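Local coordinates for iota-carrageenase (Alteromonas sp., PDB 1H80), which hydrolyses the 1,4-beta linkages of iota-carrageenan, a sulfated galactan of red algal cell walls, from within the chain and with inversion of anomeric configuration, at residues A[80-85]-A[116-121]; A[144-149]-A[179-184]. All blocks are in the same frame, centred on the assembly; numbering follows the deposited sequence.

Contact 1: A[80-85]-A[116-121]; sequences VESDVI and LGNGFL. With CA (calcium ion), chain C; NA (sodium ion), chain G.
A calcium ion joins S82 to N118 and G119: it is bound by O and OG of S82, by N118 OD1, by G119 O and by four waters, eight ligands in all. The shared metal explains why oxygens crowd together here, S82 OG lying 2.6 Å from N118 OD1 and S82 O 3.0 Å from G119 O without hydrogen bonds between them. In N118, chi1 of 61° sets CG between the backbone N and the carbonyl carbon, and chi2 of 28° turns OD1 to the ion. A water outside the calcium shell accepts from N118 N and hydrogen-bonds S82 OG; one of the ligand waters donates to D83 OD1. Both segments turn at the site, 81-84 as a type I and 116-119 as a type II' beta turn. These turns lie on successive coils of the right-handed parallel beta-helix, the fold of this pectate lyase-like family. L116 N donates to V80 O (2.8 Å) where the turns begin, and L121 N to V84 O (3.1 Å) leads into the parallel pair of I85 with L121. Away from the calcium, V80 crosses the F120 side chain at about a right angle, its CG1 3.8 Å from the ring centroid in a CH-pi contact over one face. F113 of strand 111-115 touches both V80 and F120. E81, its CB pointing away from 116-121, binds a sodium ion with both carboxylate oxygens, while OE1 also accepts from the backbone N of N62.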
loop_
_atom_site.group_PDB
_atom_site.type_symbol
_atom_site.label_atom_id
_atom_site.label_comp_id
_atom_site.label_asym_id
_atom_site.label_seq_id
_atom_site.Cartn_x
_atom_site.Cartn_y
_atom_site.Cartn_z
ATOM N N VAL A 80 2.424 3.147 -22.178
ATOM C CA VAL A 80 1.066 3.643 -22.339
ATOM C C VAL A 80 1.010 5.120 -22.683
ATOM O O VAL A 80 1.604 5.944 -21.995
ATOM C CB VAL A 80 0.280 3.399 -21.037
ATOM C CG1 VAL A 80 -1.187 3.707 -21.245
ATOM C CG2 VAL A 80 0.482 1.962 -20.569
ATOM N N GLU A 81 0.290 5.469 -23.743
ATOM C CA GLU A 81 0.204 6.876 -24.106
ATOM C C GLU A 81 -0.498 7.682 -23.018
ATOM O O GLU A 81 -1.298 7.153 -22.243
ATOM C CB GLU A 81 -0.460 7.047 -25.472
ATOM C CG GLU A 81 0.412 6.484 -26.589
ATOM C CD GLU A 81 0.023 6.983 -27.969
ATOM O OE1 GLU A 81 -1.174 6.937 -28.308
ATOM O OE2 GLU A 81 0.926 7.415 -28.721
ATOM N N SER A 82 -0.185 8.969 -22.973
ATOM C CA SER A 82 -0.668 9.868 -21.932
ATOM C C SER A 82 -2.155 10.159 -21.769
ATOM O O SER A 82 -2.571 10.627 -20.705
ATOM C CB SER A 82 0.095 11.189 -22.029
ATOM O OG SER A 82 -0.137 11.992 -20.888
ATOM N N ASP A 83 -2.958 9.905 -22.797
ATOM C CA ASP A 83 -4.391 10.165 -22.681
ATOM C C ASP A 83 -5.181 8.877 -22.529
ATOM O O ASP A 83 -6.409 8.871 -22.601
ATOM C CB ASP A 83 -4.894 10.946 -23.897
ATOM C CG ASP A 83 -4.300 12.337 -23.976
ATOM O OD1 ASP A 83 -4.312 13.045 -22.946
ATOM O OD2 ASP A 83 -3.825 12.727 -25.066
ATOM N N VAL A 84 -4.469 7.780 -22.306
ATOM C CA VAL A 84 -5.114 6.489 -22.143
ATOM C C VAL A 84 -5.891 6.404 -20.841
ATOM O O VAL A 84 -5.481 6.945 -19.816
ATOM C CB VAL A 84 -4.081 5.342 -22.167
ATOM C CG1 VAL A 84 -4.727 4.032 -21.690
ATOM C CG2 VAL A 84 -3.548 5.170 -23.577
ATOM N N ILE A 85 -7.034 5.734 -20.904
ATOM C CA ILE A 85 -7.858 5.514 -19.731
ATOM C C ILE A 85 -8.074 4.013 -19.695
ATOM O O ILE A 85 -8.518 3.416 -20.679
ATOM C CB ILE A 85 -9.225 6.213 -19.831
ATOM C CG1 ILE A 85 -9.033 7.730 -19.878
ATOM C CG2 ILE A 85 -10.085 5.822 -18.634
ATOM C CD1 ILE A 85 -10.314 8.507 -20.111
ATOM N N LEU A 116 3.782 7.013 -20.586
ATOM C CA LEU A 116 4.581 8.007 -21.279
ATOM C C LEU A 116 4.126 9.385 -20.816
ATOM O O LEU A 116 3.025 9.540 -20.284
ATOM C CB LEU A 116 4.362 7.896 -22.788
ATOM C CG LEU A 116 4.883 6.621 -23.442
ATOM C CD1 LEU A 116 4.264 6.457 -24.816
ATOM C CD2 LEU A 116 6.401 6.687 -23.527
ATOM N N GLY A 117 4.979 10.382 -21.011
ATOM C CA GLY A 117 4.623 11.743 -20.643
ATOM C C GLY A 117 4.226 11.938 -19.194
ATOM O O GLY A 117 4.922 11.471 -18.295
ATOM N N ASN A 118 3.113 12.633 -18.966
ATOM C CA ASN A 118 2.665 12.885 -17.603
ATOM C C ASN A 118 1.823 11.755 -17.024
ATOM O O ASN A 118 1.190 11.911 -15.979
ATOM C CB ASN A 118 1.909 14.220 -17.502
ATOM C CG ASN A 118 0.669 14.265 -18.366
ATOM O OD1 ASN A 118 0.050 13.243 -18.639
ATOM N ND2 ASN A 118 0.285 15.470 -18.782
ATOM N N GLY A 119 1.813 10.615 -17.707
ATOM C CA GLY A 119 1.084 9.469 -17.198
ATOM C C GLY A 119 -0.331 9.316 -17.692
ATOM O O GLY A 119 -0.892 10.224 -18.296
ATOM N N PHE A 120 -0.911 8.152 -17.425
ATOM C CA PHE A 120 -2.266 7.875 -17.862
ATOM C C PHE A 120 -3.177 7.670 -16.674
ATOM O O PHE A 120 -2.772 7.828 -15.525
ATOM C CB PHE A 120 -2.305 6.638 -18.758
ATOM C CG PHE A 120 -1.768 5.398 -18.107
ATOM C CD1 PHE A 120 -0.397 5.173 -18.031
ATOM C CD2 PHE A 120 -2.632 4.451 -17.567
ATOM C CE1 PHE A 120 0.106 4.024 -17.428
ATOM C CE2 PHE A 120 -2.140 3.302 -16.964
ATOM C CZ PHE A 120 -0.769 3.085 -16.893
ATOM N N LEU A 121 -4.412 7.291 -16.962
ATOM C CA LEU A 121 -5.392 7.101 -15.915
ATOM C C LEU A 121 -5.965 5.696 -15.828
ATOM O O LEU A 121 -6.304 5.085 -16.842
ATOM C CB LEU A 121 -6.546 8.082 -16.126
ATOM C CG LEU A 121 -7.706 8.004 -15.137
ATOM C CD1 LEU A 121 -7.256 8.549 -13.797
ATOM C CD2 LEU A 121 -8.885 8.804 -15.662
HETATM CA CA CA C . -1.875 12.157 -19.086
HETATM NA NA NA G . -0.524 7.674 -30.548
HETATM O O HOH W 1 1.981 13.842 -21.525
HETATM O O HOH W 2 -2.779 13.552 -20.725
HETATM O O HOH W 3 -1.788 12.373 -16.558
HETATM O O HOH W 4 -4.001 11.297 -18.265
HETATM O O HOH W 5 -2.968 14.216 -18.013
HETATM O O HOH W 6 -2.794 7.869 -30.466
#

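Contact 2: A[144-149]-A[179-184]; sequences KISNFT and IERIKQ
I179 and I145 begin the parallel pairing, their side chains on the same face of the sheet and I145 O accepting from E180 N at 2.9 Å. E180 follows on the other face, with S146. Its CG lies between the backbone N and the carbonyl carbon (chi1 57°), against CB and OG of S146, and the S146 hydroxyl donates to the anti lone pair of OE2 at 3.0 Å. K144 NZ remains 4.2 Å from E180 OE2, beyond a salt bridge, and a water accepting from the amine and donating to the carboxylate spans the gap; OE1 forms a salt bridge with R205. An alanine at E180 would probably leave R205 without its carboxylate mate and the S146 hydroxyl without its acceptor. At R181 the strand turns a corner matched by N147, both residues having positive phi. N147 N donates to E180 O and F148 N to R181 O, carrying the pairing round the bend. In the R181 conformer described, one of two, the guanidinium stacks on the N147 amide with planes 27° apart, N147 OD1 lying 3.1 Å above the guanidinium plane, and a water links OD1 to R181 NH2. N147 ND2 donates to the carbonyls of G115 and G117. Past the corner, I182 packs over one face of the F148 ring, with CG1 4.1 Å from the centroid in a CH-pi contact. K183 N then donates to F148 O at 3.2 Å, and its side chain runs beside T149. In this parallel beta-helix, strand 177-185 lies between 143-151 and 202-210, pairing in parallel with each; inside, I145 and F148 meet F135 of strand 132-141, and I179 and I182 meet I160 of strand 160-167.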
loop_
_atom_site.group_PDB
_atom_site.type_symbol
_atom_site.label_atom_id
_atom_site.label_comp_id
_atom_site.label_asym_id
_atom_site.label_seq_id
_atom_site.Cartn_x
_atom_site.Cartn_y
_atom_site.Cartn_z
ATOM N N LYS A 144 9.721 -2.793 -13.478
ATOM C CA LYS A 144 9.480 -1.384 -13.252
ATOM C C LYS A 144 8.035 -1.079 -13.596
ATOM O O LYS A 144 7.569 -1.401 -14.688
ATOM C CB LYS A 144 10.423 -0.546 -14.119
ATOM C CG LYS A 144 10.329 0.949 -13.879
ATOM C CD LYS A 144 11.264 1.694 -14.830
ATOM C CE LYS A 144 11.263 3.187 -14.560
ATOM N NZ LYS A 144 12.108 3.901 -15.561
ATOM N N ILE A 145 7.321 -0.499 -12.639
ATOM C CA ILE A 145 5.921 -0.109 -12.813
ATOM C C ILE A 145 5.952 1.384 -12.508
ATOM O O ILE A 145 6.366 1.798 -11.427
ATOM C CB ILE A 145 5.019 -0.878 -11.841
ATOM C CG1 ILE A 145 5.031 -2.360 -12.230
ATOM C CG2 ILE A 145 3.594 -0.324 -11.887
ATOM C CD1 ILE A 145 4.314 -3.274 -11.248
ATOM N N SER A 146 5.480 2.192 -13.458
ATOM C CA SER A 146 5.622 3.635 -13.319
ATOM C C SER A 146 4.643 4.547 -14.029
ATOM O O SER A 146 4.101 4.188 -15.063
ATOM C CB SER A 146 7.029 3.980 -13.843
ATOM O OG SER A 146 7.267 5.365 -14.019
ATOM N N ASN A 147 4.445 5.729 -13.450
ATOM C CA ASN A 147 3.672 6.795 -14.062
ATOM C C ASN A 147 2.205 6.725 -14.482
ATOM O O ASN A 147 1.890 6.709 -15.679
ATOM C CB ASN A 147 4.486 7.249 -15.258
ATOM C CG ASN A 147 4.234 8.681 -15.636
ATOM O OD1 ASN A 147 3.784 9.487 -14.824
ATOM N ND2 ASN A 147 4.569 9.022 -16.880
ATOM N N PHE A 148 1.312 6.744 -13.503
ATOM C CA PHE A 148 -0.105 6.770 -13.791
ATOM C C PHE A 148 -0.861 7.191 -12.555
ATOM O O PHE A 148 -0.318 7.228 -11.446
ATOM C CB PHE A 148 -0.589 5.419 -14.332
ATOM C CG PHE A 148 -0.274 4.249 -13.452
ATOM C CD1 PHE A 148 -1.170 3.842 -12.471
ATOM C CD2 PHE A 148 0.898 3.520 -13.635
ATOM C CE1 PHE A 148 -0.907 2.721 -11.686
ATOM C CE2 PHE A 148 1.174 2.397 -12.853
ATOM C CZ PHE A 148 0.268 1.996 -11.878
ATOM N N THR A 149 -2.108 7.574 -12.778
ATOM C CA THR A 149 -2.981 8.013 -11.709
ATOM C C THR A 149 -4.092 6.987 -11.605
ATOM O O THR A 149 -4.547 6.447 -12.614
ATOM C CB THR A 149 -3.592 9.391 -12.027
ATOM O OG1 THR A 149 -2.548 10.371 -12.096
ATOM C CG2 THR A 149 -4.598 9.795 -10.958
ATOM N N ILE A 179 8.879 0.779 -8.289
ATOM C CA ILE A 179 7.460 1.113 -8.406
ATOM C C ILE A 179 7.459 2.604 -8.123
ATOM O O ILE A 179 7.769 3.035 -7.011
ATOM C CB ILE A 179 6.633 0.340 -7.377
ATOM C CG1 ILE A 179 6.713 -1.151 -7.703
ATOM C CG2 ILE A 179 5.186 0.828 -7.396
ATOM C CD1 ILE A 179 6.080 -2.051 -6.667
ATOM N N GLU A 180 7.119 3.401 -9.130
ATOM C CA GLU A 180 7.208 4.842 -8.959
ATOM C C GLU A 180 6.227 5.691 -9.724
ATOM O O GLU A 180 5.565 5.230 -10.646
ATOM C CB GLU A 180 8.596 5.303 -9.395
ATOM C CG GLU A 180 8.881 4.901 -10.849
ATOM C CD GLU A 180 9.984 5.705 -11.510
ATOM O OE1 GLU A 180 10.977 6.035 -10.837
ATOM O OE2 GLU A 180 9.861 5.989 -12.723
ATOM N N ARG A 181 6.161 6.959 -9.330
ATOM C CA ARG A 181 5.307 7.947 -9.974
ATOM C C ARG A 181 3.862 7.510 -10.126
ATOM O O ARG A 181 3.351 7.386 -11.240
ATOM C CB ARG A 181 5.882 8.302 -11.345
ATOM C CG ARG A 181 7.301 8.840 -11.284
ATOM C CD ARG A 181 7.833 9.125 -12.672
ATOM N NE ARG A 181 7.068 10.173 -13.339
ATOM C CZ ARG A 181 7.170 10.462 -14.632
ATOM N NH1 ARG A 181 8.003 9.777 -15.403
ATOM N NH2 ARG A 181 6.441 11.439 -15.154
ATOM N N ILE A 182 3.201 7.288 -8.999
ATOM C CA ILE A 182 1.812 6.885 -9.019
ATOM C C ILE A 182 1.052 7.733 -8.019
ATOM O O ILE A 182 1.543 8.022 -6.930
ATOM C CB ILE A 182 1.646 5.396 -8.659
ATOM C CG1 ILE A 182 2.418 4.532 -9.662
ATOM C CG2 ILE A 182 0.167 5.017 -8.686
ATOM C CD1 ILE A 182 2.481 3.064 -9.286
ATOM N N LYS A 183 -0.137 8.160 -8.418
ATOM C CA LYS A 183 -0.995 8.958 -7.560
ATOM C C LYS A 183 -2.317 8.226 -7.500
ATOM O O LYS A 183 -2.840 7.808 -8.531
ATOM C CB LYS A 183 -1.208 10.354 -8.155
ATOM C CG LYS A 183 -2.343 11.154 -7.514
ATOM C CD LYS A 183 -2.099 11.412 -6.037
ATOM C CE LYS A 183 -3.292 12.104 -5.388
ATOM N NZ LYS A 183 -3.578 13.425 -6.024
ATOM N N GLN A 184 -2.842 8.047 -6.295
ATOM C CA GLN A 184 -4.125 7.384 -6.126
ATOM C C GLN A 184 -5.098 8.346 -5.472
ATOM O O GLN A 184 -4.789 8.955 -4.448
ATOM C CB GLN A 184 -3.989 6.134 -5.258
ATOM C CG GLN A 184 -5.299 5.371 -5.099
ATOM C CD GLN A 184 -5.097 3.977 -4.546
ATOM O OE1 GLN A 184 -4.060 3.359 -4.772
ATOM N NE2 GLN A 184 -6.096 3.465 -3.838
HETATM O O HOH W 7 12.011 6.216 -14.311
HETATM O O HOH W 8 4.014 12.289 -14.535
#

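From the N terminus, the chain leaves strand 76-80, passes the 80-85 corner and makes the next coil before 116-121 returns beside it, closing contact 1 after 30 intervening residues. Contact 2 opens later, at 144-149, and closes at 179-184 after 29 more. The two are therefore in series, neither nested nor crossed, with centres about 11 Å apart. Their middle segments are neighbours in the beta-helix: F120 O lies 2.8 Å from T149 N and G117 O 2.9 Å from N147 ND2, both probable hydrogen bonds, and the F120 and F148 rings meet. Contact 1 and contact 2 thus join four segments on successive coils at the corners of the solenoid.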